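Local structure of autotransporter adhesin/invasin TibA (Escherichia coli, 4Q1Q) at residues S152-G157 with V171-G176; G240-T245 with G259-V264; T54-N59 with T73-N78. The protein mediates adhesion to and invasion of human intestinal epithelial cells, drives bacterial aggregation through intercellular self-association, and enhances biofilm formation. All blocks are in the same frame, centred on the assembly; numbering follows the deposited sequence.

Contact 1: S152-G157 with V171-G176. With 289 (D-glycero-alpha-D-manno-heptopyranose), chain Y; 289 (D-glycero-alpha-D-manno-heptopyranose), chain Z.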
loop_
_atom_site.group_PDB
_atom_site.type_symbol
_atom_site.label_atom_id
_atom_site.label_comp_id
_atom_site.label_asym_id
_atom_site.label_seq_id
_atom_site.Cartn_x
_atom_site.Cartn_y
_atom_site.Cartn_z
ATOM N N SER A 152 -0.072 -6.540 1.595
ATOM C CA SER A 152 -1.247 -7.311 1.978
ATOM C C SER A 152 -2.339 -6.353 2.445
ATOM O O SER A 152 -2.190 -5.694 3.476
ATOM C CB SER A 152 -0.942 -8.305 3.110
ATOM O OG SER A 152 -0.053 -9.324 2.672
ATOM N N VAL A 153 -3.394 -6.244 1.643
ATOM C CA VAL A 153 -4.526 -5.396 2.010
ATOM C C VAL A 153 -5.539 -6.360 2.610
ATOM O O VAL A 153 -6.211 -7.088 1.897
ATOM C CB VAL A 153 -5.161 -4.614 0.843
ATOM C CG1 VAL A 153 -6.262 -3.700 1.371
ATOM C CG2 VAL A 153 -4.150 -3.737 0.117
ATOM N N ASN A 154 -5.599 -6.373 3.934
ATOM C CA ASN A 154 -6.376 -7.366 4.662
ATOM C C ASN A 154 -7.753 -6.766 4.936
ATOM O O ASN A 154 -8.005 -5.613 4.600
ATOM C CB ASN A 154 -5.636 -7.789 5.939
ATOM C CG ASN A 154 -4.287 -8.430 5.653
ATOM O OD1 ASN A 154 -4.156 -9.304 4.793
ATOM N ND2 ASN A 154 -3.262 -8.001 6.379
ATOM N N SER A 155 -8.650 -7.554 5.513
ATOM C CA SER A 155 -10.008 -7.119 5.822
ATOM C C SER A 155 -10.084 -5.735 6.475
ATOM O O SER A 155 -9.325 -5.418 7.392
ATOM C CB SER A 155 -10.676 -8.159 6.725
ATOM O OG SER A 155 -12.080 -7.967 6.803
ATOM N N GLY A 156 -10.981 -4.897 5.964
ATOM C CA GLY A 156 -11.098 -3.506 6.396
ATOM C C GLY A 156 -10.059 -2.556 5.838
ATOM O O GLY A 156 -10.109 -1.346 6.078
ATOM N N GLY A 157 -9.103 -3.103 5.092
ATOM C CA GLY A 157 -7.957 -2.307 4.675
ATOM C C GLY A 157 -8.084 -1.651 3.316
ATOM O O GLY A 157 -8.707 -2.222 2.423
ATOM N N VAL A 171 -1.743 -8.171 -2.616
ATOM C CA VAL A 171 -2.722 -9.207 -2.321
ATOM C C VAL A 171 -3.941 -8.594 -1.649
ATOM O O VAL A 171 -3.780 -7.804 -0.722
ATOM C CB VAL A 171 -2.143 -10.278 -1.378
ATOM C CG1 VAL A 171 -3.114 -11.435 -1.248
ATOM C CG2 VAL A 171 -0.824 -10.816 -1.914
ATOM N N LEU A 172 -5.131 -8.910 -2.159
ATOM C CA LEU A 172 -6.379 -8.389 -1.597
ATOM C C LEU A 172 -7.206 -9.531 -1.021
ATOM O O LEU A 172 -7.620 -10.431 -1.750
ATOM C CB LEU A 172 -7.260 -7.672 -2.622
ATOM C CG LEU A 172 -6.636 -6.655 -3.571
ATOM C CD1 LEU A 172 -7.666 -6.015 -4.494
ATOM C CD2 LEU A 172 -5.898 -5.624 -2.733
ATOM N N ASN A 173 -7.411 -9.481 0.288
ATOM C CA ASN A 173 -8.190 -10.465 1.034
ATOM C C ASN A 173 -9.544 -9.866 1.411
ATOM O O ASN A 173 -9.925 -8.840 0.845
ATOM C CB ASN A 173 -7.392 -10.915 2.263
ATOM C CG ASN A 173 -6.014 -11.432 1.902
ATOM O OD1 ASN A 173 -5.886 -12.327 1.067
ATOM N ND2 ASN A 173 -4.977 -10.845 2.489
ATOM N N ASN A 174 -10.238 -10.461 2.380
ATOM C CA ASN A 174 -11.694 -10.381 2.508
ATOM C C ASN A 174 -12.225 -9.006 2.911
ATOM O O ASN A 174 -12.067 -8.590 4.052
ATOM C CB ASN A 174 -12.205 -11.442 3.498
ATOM C CG ASN A 174 -13.691 -11.729 3.354
ATOM O OD1 ASN A 174 -14.362 -11.227 2.451
ATOM N ND2 ASN A 174 -14.217 -12.563 4.245
ATOM N N THR A 175 -12.901 -8.337 1.982
ATOM C CA THR A 175 -13.307 -6.926 2.053
ATOM C C THR A 175 -12.136 -5.933 1.991
ATOM O O THR A 175 -12.283 -4.752 2.319
ATOM C CB THR A 175 -14.169 -6.624 3.297
ATOM O OG1 THR A 175 -13.346 -6.569 4.467
ATOM C CG2 THR A 175 -15.263 -7.679 3.469
ATOM N N GLY A 176 -10.954 -6.425 1.636
ATOM C CA GLY A 176 -9.784 -5.583 1.370
ATOM C C GLY A 176 -9.997 -4.848 0.060
ATOM O O GLY A 176 -10.592 -5.415 -0.850
HETATM O O7 289 Y . -9.889 -7.814 10.931
HETATM C C7 289 Y . -11.142 -8.135 11.545
HETATM C C6 289 Y . -11.792 -9.179 10.645
HETATM O O6 289 Y . -12.646 -10.031 11.416
HETATM C C5 289 Y . -12.512 -8.478 9.495
HETATM O O5 289 Y . -12.559 -9.422 8.422
HETATM C C1 289 Y . -13.009 -8.781 7.232
HETATM C C2 289 Y . -14.491 -8.470 7.402
HETATM O O2 289 Y . -15.220 -9.665 7.704
HETATM C C3 289 Y . -14.572 -7.418 8.504
HETATM O O3 289 Y . -15.939 -7.063 8.730
HETATM C C4 289 Y . -13.913 -7.928 9.781
HETATM O O4 289 Y . -13.888 -6.816 10.682
HETATM O O7 289 Z . -11.971 -16.443 2.211
HETATM C C7 289 Z . -12.655 -15.537 3.086
HETATM C C6 289 Z . -14.147 -15.811 2.997
HETATM O O6 289 Z . -14.783 -15.012 3.999
HETATM C C5 289 Z . -14.679 -15.472 1.608
HETATM O O5 289 Z . -14.562 -16.638 0.784
HETATM C C1 289 Z . -14.928 -16.372 -0.571
HETATM C C2 289 Z . -16.403 -15.995 -0.683
HETATM O O2 289 Z . -17.252 -17.083 -0.313
HETATM C C3 289 Z . -16.592 -14.761 0.196
HETATM O O3 289 Z . -17.958 -14.353 0.244
HETATM C C4 289 Z . -16.131 -15.006 1.625
HETATM O O4 289 Z . -16.369 -13.776 2.315
HETATM O O HOH W 1 -11.620 -2.169 2.703
#
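Val153 and Leu172 meet in the interior of this beta-helix, side by side and pointing the same way, with Leu172 CD2 lying 3.8 Å from Val153 CB. CG1 of Val153 stands anti to the backbone N (chi1 -176°) and turns toward the bare CA of Gly176, while CG2 flanks the leucine methyl.

Two backbone bonds join the short parallel strands: Val153 N gives to Val171 O at 2.9 Å, and Val153 O takes the N-H of Asn173, almost dead straight at 178°. Beyond them both chains enter type II turns, Asn154 to Gly157 and Asn173 to Gly176.

The side-chain amides pair at the turn entrances. Asn154 and Asn173 lie side by side with amide planes only 9° apart, and Asn173 ND2 donates to Asn154 OD1 at 2.9 Å, in the carbonyl plane though bent at the hydrogen. Asn173 OD1 passes the pattern on to Asn192 in the next coil. At the turn tips Gly156 N reaches Thr175 OG1 at 3.3 Å, and a water donates to both Gly157 O (2.9 Å) and Thr175 O.

The last element is covalent: Ser155 OG is bonded to C1 of a heptose, whose C2 also comes near Thr175 CG2. Ser155 OG is 2.8 Å from Asn174 O, but both are acceptors, and no hydrogen bond joins them.

Chemically, then, these two coils meet through an aliphatic inner layer and a row of asparagines in which one amide N-H is given to the carbonyl of the coil before, whereas the serine at the turn tip, its oxygen spent in the glycosidic bond, carries sugar on the outer surface.

Contact 2: G240-T245 with G259-V264. With 289 (D-glycero-alpha-D-manno-heptopyranose), chain B.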
loop_
_atom_site.group_PDB
_atom_site.type_symbol
_atom_site.label_atom_id
_atom_site.label_comp_id
_atom_site.label_asym_id
_atom_site.label_seq_id
_atom_site.Cartn_x
_atom_site.Cartn_y
_atom_site.Cartn_z
ATOM N N GLY A 240 -15.081 1.875 -19.379
ATOM C CA GLY A 240 -13.951 1.063 -18.910
ATOM C C GLY A 240 -13.502 0.144 -20.019
ATOM O O GLY A 240 -14.334 -0.213 -20.860
ATOM N N ASN A 241 -12.214 -0.207 -20.033
ATOM C CA ASN A 241 -11.657 -1.119 -21.038
ATOM C C ASN A 241 -10.866 -2.258 -20.443
ATOM O O ASN A 241 -10.130 -2.046 -19.491
ATOM C CB ASN A 241 -10.638 -0.439 -21.941
ATOM C CG ASN A 241 -11.304 0.459 -22.947
ATOM O OD1 ASN A 241 -11.631 0.039 -24.060
ATOM N ND2 ASN A 241 -11.586 1.675 -22.517
ATOM N N VAL A 242 -10.984 -3.442 -21.024
ATOM C CA VAL A 242 -10.090 -4.527 -20.640
ATOM C C VAL A 242 -9.601 -5.257 -21.881
ATOM O O VAL A 242 -10.269 -5.276 -22.917
ATOM C CB VAL A 242 -10.726 -5.496 -19.623
ATOM C CG1 VAL A 242 -11.258 -4.706 -18.439
ATOM C CG2 VAL A 242 -11.868 -6.307 -20.203
ATOM N N THR A 243 -8.403 -5.819 -21.759
ATOM C CA THR A 243 -7.823 -6.587 -22.851
ATOM C C THR A 243 -7.056 -7.802 -22.326
ATOM O O THR A 243 -6.543 -7.832 -21.204
ATOM C CB THR A 243 -6.980 -5.705 -23.789
ATOM O OG1 THR A 243 -6.709 -6.469 -24.971
ATOM C CG2 THR A 243 -5.697 -5.282 -23.121
ATOM N N GLU A 244 -7.089 -8.864 -23.121
ATOM C CA GLU A 244 -6.366 -10.084 -22.787
ATOM C C GLU A 244 -6.884 -10.543 -21.436
ATOM O O GLU A 244 -6.145 -10.618 -20.460
ATOM C CB GLU A 244 -4.847 -9.882 -22.735
ATOM C CG GLU A 244 -4.207 -9.414 -24.031
ATOM C CD GLU A 244 -2.721 -9.105 -23.859
ATOM O OE1 GLU A 244 -2.226 -8.159 -24.513
ATOM O OE2 GLU A 244 -2.059 -9.787 -23.041
ATOM N N THR A 245 -8.180 -10.821 -21.388
ATOM C CA THR A 245 -8.779 -11.462 -20.236
ATOM C C THR A 245 -8.985 -12.921 -20.627
ATOM O O THR A 245 -9.543 -13.246 -21.677
ATOM C CB THR A 245 -10.128 -10.819 -19.881
ATOM O OG1 THR A 245 -9.916 -9.444 -19.563
ATOM C CG2 THR A 245 -10.753 -11.482 -18.681
ATOM N N GLY A 259 -19.168 -0.387 -21.856
ATOM C CA GLY A 259 -17.849 -0.837 -21.418
ATOM C C GLY A 259 -17.215 -1.558 -22.593
ATOM O O GLY A 259 -17.949 -1.868 -23.521
ATOM N N SER A 260 -15.914 -1.853 -22.606
ATOM C CA SER A 260 -15.360 -2.703 -23.665
ATOM C C SER A 260 -14.322 -3.723 -23.224
ATOM O O SER A 260 -13.518 -3.512 -22.324
ATOM C CB SER A 260 -14.745 -1.896 -24.811
ATOM O OG SER A 260 -14.569 -0.521 -24.500
ATOM N N ALA A 261 -14.305 -4.829 -23.954
ATOM C CA ALA A 261 -13.345 -5.895 -23.721
ATOM C C ALA A 261 -12.810 -6.333 -25.074
ATOM O O ALA A 261 -13.534 -6.334 -26.071
ATOM C CB ALA A 261 -13.988 -7.069 -23.002
ATOM N N SER A 262 -11.529 -6.678 -25.116
ATOM C CA SER A 262 -10.980 -7.223 -26.348
ATOM C C SER A 262 -9.946 -8.278 -25.983
ATOM O O SER A 262 -9.569 -8.432 -24.824
ATOM C CB SER A 262 -10.413 -6.099 -27.211
ATOM O OG SER A 262 -9.392 -5.409 -26.508
ATOM N N LYS A 263 -9.580 -9.067 -26.981
ATOM C CA LYS A 263 -8.695 -10.201 -26.792
ATOM C C LYS A 263 -9.163 -11.033 -25.620
ATOM O O LYS A 263 -8.393 -11.378 -24.733
ATOM C CB LYS A 263 -7.248 -9.750 -26.593
ATOM C CG LYS A 263 -6.725 -8.994 -27.799
ATOM C CD LYS A 263 -5.205 -9.090 -27.885
ATOM C CE LYS A 263 -4.680 -8.427 -29.150
ATOM N NZ LYS A 263 -4.983 -6.970 -29.128
ATOM N N VAL A 264 -10.432 -11.417 -25.676
ATOM C CA VAL A 264 -11.011 -12.257 -24.645
ATOM C C VAL A 264 -10.802 -13.730 -24.951
ATOM O O VAL A 264 -11.120 -14.182 -26.036
ATOM C CB VAL A 264 -12.519 -11.994 -24.453
ATOM C CG1 VAL A 264 -13.090 -13.008 -23.483
ATOM C CG2 VAL A 264 -12.735 -10.585 -23.919
HETATM O O7 289 B . -13.301 5.695 -26.047
HETATM C C7 289 B . -12.659 4.736 -25.196
HETATM C C6 289 B . -13.606 3.745 -24.511
HETATM O O6 289 B . -14.908 4.287 -24.246
HETATM C C5 289 B . -13.807 2.439 -25.287
HETATM O O5 289 B . -14.921 1.765 -24.695
HETATM C C1 289 B . -15.095 0.444 -25.213
HETATM C C2 289 B . -15.571 0.603 -26.655
HETATM O O2 289 B . -16.743 1.416 -26.800
HETATM C C3 289 B . -14.443 1.259 -27.446
HETATM O O3 289 B . -14.878 1.460 -28.795
HETATM C C4 289 B . -14.026 2.575 -26.796
HETATM O O4 289 B . -12.808 2.982 -27.427
#
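Glu244 and Lys263 sit one above the other at successive corners of the beta-helix, both with backbones in the left-handed region (phi 58° and 48°) although neither is glycine. The chain bends at each, and the two kinks are in register. Their side chains run side by side in the same direction, the aliphatic parts touching where Glu244 CG lies 4.0 Å from Lys263 CD. Farther out the opposite charges stay apart: Glu244 OE1 is 5.5 Å from Lys263 NZ, so any attraction between them is at most long-range.

Up to the corner the strands are parallel and regularly bonded. Ser260 N gives to Gly240 O, Val242 N to Ser260 O at 2.8 Å, and Ser262 N to Val242 O. At the corner itself Glu244 N gives to Ser262 O at 3.0 Å, and Thr245 N makes a weak bond to Lys263 O.

On the inner face Val242 lays its CG2, in the crowded position between backbone N and carbonyl carbon, 3.6 Å from Ala261 CB. The opposite face is polar and glycosylated: Ser260 OG is bonded to C1 of a heptose that also packs against the Asn241 side chain, and Thr243 OG1 lies 3.3 Å from Ser262 OG.

The pair belongs to the stack of parallel strands toward the C-terminal end. Strand 222-224 lies against the first segment, where Val242 meets Ala223; Val242 also packs across the interior on Gln234 and Val236 of strand 233-236. Thr245 OG1 bonds to Gln234, and beyond the second segment Val280 covers Ala261 and Val264.

Contact 3: T54-N59 with T73-N78. With 289 (D-glycero-alpha-D-manno-heptopyranose), chain C; 289 (D-glycero-alpha-D-manno-heptopyranose), chain D; 289 (D-glycero-alpha-D-manno-heptopyranose), chain E.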
loop_
_atom_site.group_PDB
_atom_site.type_symbol
_atom_site.label_atom_id
_atom_site.label_comp_id
_atom_site.label_asym_id
_atom_site.label_seq_id
_atom_site.Cartn_x
_atom_site.Cartn_y
_atom_site.Cartn_z
ATOM N N THR A 54 15.715 1.427 17.989
ATOM C CA THR A 54 14.994 0.185 18.170
ATOM C C THR A 54 13.891 0.433 19.181
ATOM O O THR A 54 14.085 1.175 20.134
ATOM C CB THR A 54 15.958 -0.913 18.651
ATOM O OG1 THR A 54 17.197 -0.791 17.937
ATOM C CG2 THR A 54 15.371 -2.300 18.411
ATOM N N SER A 55 12.714 -0.118 18.915
ATOM C CA SER A 55 11.593 -0.110 19.851
ATOM C C SER A 55 11.160 1.295 20.271
ATOM O O SER A 55 10.674 1.505 21.387
ATOM C CB SER A 55 11.947 -0.916 21.105
ATOM O OG SER A 55 12.401 -2.232 20.817
ATOM N N THR A 56 11.346 2.256 19.373
ATOM C CA THR A 56 10.966 3.626 19.670
ATOM C C THR A 56 9.458 3.744 19.633
ATOM O O THR A 56 8.844 3.236 18.694
ATOM C CB THR A 56 11.548 4.582 18.636
ATOM O OG1 THR A 56 12.953 4.341 18.514
ATOM C CG2 THR A 56 11.323 6.008 19.061
ATOM N N THR A 57 8.891 4.355 20.671
ATOM C CA THR A 57 7.466 4.682 20.726
ATOM C C THR A 57 7.277 6.159 20.371
ATOM O O THR A 57 7.928 7.026 20.948
ATOM C CB THR A 57 6.876 4.326 22.110
ATOM O OG1 THR A 57 6.451 2.952 22.132
ATOM C CG2 THR A 57 5.692 5.208 22.459
ATOM N N ILE A 58 6.405 6.457 19.415
ATOM C CA ILE A 58 6.227 7.827 18.921
ATOM C C ILE A 58 4.801 8.290 19.195
ATOM O O ILE A 58 3.846 7.743 18.631
ATOM C CB ILE A 58 6.484 7.966 17.406
ATOM C CG1 ILE A 58 7.789 7.278 17.005
ATOM C CG2 ILE A 58 6.531 9.433 17.010
ATOM C CD1 ILE A 58 8.099 7.311 15.526
ATOM N N ASN A 59 4.682 9.283 20.071
ATOM C CA ASN A 59 3.378 9.788 20.499
ATOM C C ASN A 59 3.102 11.193 19.954
ATOM O O ASN A 59 3.972 11.842 19.371
ATOM C CB ASN A 59 3.235 9.770 22.031
ATOM C CG ASN A 59 3.338 8.373 22.630
ATOM O OD1 ASN A 59 2.622 7.457 22.227
ATOM N ND2 ASN A 59 4.219 8.205 23.612
ATOM N N THR A 73 14.140 0.037 13.731
ATOM C CA THR A 73 13.468 -1.237 13.804
ATOM C C THR A 73 12.425 -1.101 14.895
ATOM O O THR A 73 12.673 -0.509 15.940
ATOM C CB THR A 73 14.503 -2.343 14.085
ATOM O OG1 THR A 73 15.786 -1.731 14.273
ATOM C CG2 THR A 73 14.646 -3.294 12.912
ATOM N N SER A 74 11.253 -1.656 14.618
ATOM C CA SER A 74 10.179 -1.794 15.589
ATOM C C SER A 74 9.688 -0.479 16.211
ATOM O O SER A 74 9.133 -0.498 17.315
ATOM C CB SER A 74 10.626 -2.769 16.688
ATOM O OG SER A 74 11.256 -3.950 16.205
ATOM N N SER A 75 9.874 0.644 15.517
ATOM C CA SER A 75 9.244 1.902 15.907
ATOM C C SER A 75 7.754 1.635 15.982
ATOM O O SER A 75 7.222 0.869 15.185
ATOM C CB SER A 75 9.465 3.022 14.897
ATOM O OG SER A 75 10.737 3.636 14.957
ATOM N N THR A 76 7.074 2.264 16.935
ATOM C CA THR A 76 5.621 2.146 16.995
ATOM C C THR A 76 4.995 3.551 17.055
ATOM O O THR A 76 5.279 4.348 17.953
ATOM C CB THR A 76 5.191 1.199 18.146
ATOM O OG1 THR A 76 3.763 1.095 18.202
ATOM C CG2 THR A 76 5.661 1.707 19.495
ATOM N N ILE A 77 4.128 3.867 16.096
ATOM C CA ILE A 77 3.661 5.245 15.916
ATOM C C ILE A 77 2.227 5.387 16.407
ATOM O O ILE A 77 1.352 4.615 16.009
ATOM C CB ILE A 77 3.732 5.690 14.440
ATOM C CG1 ILE A 77 4.986 5.107 13.788
ATOM C CG2 ILE A 77 3.690 7.212 14.302
ATOM C CD1 ILE A 77 5.074 5.382 12.303
ATOM N N ASN A 78 1.985 6.366 17.277
ATOM C CA ASN A 78 0.640 6.592 17.815
ATOM C C ASN A 78 0.042 7.951 17.460
ATOM O O ASN A 78 0.768 8.859 17.040
ATOM C CB ASN A 78 0.650 6.412 19.337
ATOM C CG ASN A 78 0.862 4.966 19.738
ATOM O OD1 ASN A 78 0.030 4.106 19.448
ATOM N ND2 ASN A 78 1.977 4.688 20.397
HETATM O O7 289 C . 6.501 -4.203 18.866
HETATM C C7 289 C . 7.464 -4.310 17.813
HETATM C C6 289 C . 7.907 -5.751 17.580
HETATM O O6 289 C . 6.808 -6.484 17.027
HETATM C C5 289 C . 9.116 -5.756 16.653
HETATM O O5 289 C . 10.240 -5.296 17.406
HETATM C C1 289 C . 11.428 -5.173 16.622
HETATM C C2 289 C . 11.822 -6.594 16.244
HETATM O O2 289 C . 11.943 -7.385 17.433
HETATM C C3 289 C . 10.734 -7.121 15.317
HETATM O O3 289 C . 11.069 -8.433 14.850
HETATM C C4 289 C . 9.399 -7.128 16.049
HETATM O O4 289 C . 8.337 -7.446 15.144
HETATM O O7 289 D . 7.166 -2.544 24.837
HETATM C C7 289 D . 7.977 -2.411 23.663
HETATM C C6 289 D . 9.391 -2.949 23.884
HETATM O O6 289 D . 9.352 -4.131 24.690
HETATM C C5 289 D . 10.126 -3.258 22.584
HETATM O O5 289 D . 11.527 -3.083 22.810
HETATM C C1 289 D . 12.312 -3.247 21.624
HETATM C C2 289 D . 12.248 -4.649 21.023
HETATM O O2 289 D . 12.973 -5.615 21.793
HETATM C C3 289 D . 10.778 -5.038 20.870
HETATM O O3 289 D . 10.707 -6.448 20.629
HETATM C C4 289 D . 9.906 -4.678 22.072
HETATM O O4 289 D . 8.543 -4.824 21.671
HETATM O O7 289 E . 18.234 -5.115 15.296
HETATM C C7 289 E . 19.327 -4.287 14.884
HETATM C C6 289 E . 18.804 -2.899 14.533
HETATM O O6 289 E . 18.343 -2.250 15.722
HETATM C C5 289 E . 19.894 -2.052 13.888
HETATM O O5 289 E . 20.834 -1.640 14.878
HETATM C C1 289 E . 21.787 -0.716 14.355
HETATM C C2 289 E . 22.613 -1.390 13.263
HETATM O O2 289 E . 23.402 -2.437 13.837
HETATM C C3 289 E . 21.714 -1.968 12.179
HETATM O O3 289 E . 22.497 -2.768 11.286
HETATM C C4 289 E . 20.620 -2.828 12.796
HETATM O O4 289 E . 19.688 -3.222 11.784
#
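The O6 hydroxyl of a heptose is held by two threonines from neighbouring coils: Thr54 OG1 donates to it at 2.9 Å, and Thr73 OG1 lies 3.0 Å away in a hydrogen bond whose direction is open. Thr54 and Thr73 lie side by side on the outer face, so one sugar oxygen spans both coils. Thr73 OG1 also makes a weak hydrogen bond to the backbone O of Ala53.

Immediately after come Ser55 and Ser74, both with left-handed backbone angles that turn the chain through a corner. Each carries a covalent heptose on its OG, which stands anti to the carbonyl carbon (chi1 -53° in Ser55). Across this corner Ser55 N bonds to Thr73 O.

From there the two chains pair in parallel over a short strand. Thr76 N gives to Thr56 O at 2.7 Å, Ile58 N to Thr76 O, and Asn78 N to Ile58 O at 2.7 Å.

Outside, Thr76 CG2 comes unusually close to Thr57 OG1, at 3.0 Å, so the placing of that methyl is doubtful. Inside, Ile58 and Ile77 lie side by side in van der Waals contact, with CD1 of Ile58 4.2 Å from CG1 of Ile77. Ser75 OG, also buried, is bound by Gln64 from across the interior.

At the far end Asn59 and Asn78 point the same way, but Asn78 ND2 reaches Asn59 OD1 only in a weak 3.4 Å bond. Asn40 and Asn97 continue the row on either side, bonding Asn59 ND2 and Asn78 OD1.

The contact thus divides its chemistry by face: isoleucines pack inside beside a buried serine-glutamine bond, asparagines pair from coil to coil, the oxygens of Ser55 and Ser74 carry sugars glycosidically, and the hydroxyls of Thr54 and Thr73 hold a third by hydrogen bonds.

In the fold
From the N terminus, contact 3 comes first, then contact 1, then contact 2; none nests within or crosses another. In each the second segment lies nineteen residues after the first, matching the approximate 19-residue sequence repeat, so every contact closes one full coil of the beta-helix by bringing the chain back alongside itself. Contact 1 is nearest the middle of the rod, its centre about 24 Å from that of contact 3 and about 25 Å from that of contact 2. Contacts 2 and 3 lie on opposite sides of the chain's centre, about 46 Å apart between centres. Together they tie strand 57-58 to 76-77, 152-153 to 171-172, and 241-247 to 260-266 of this passenger fragment.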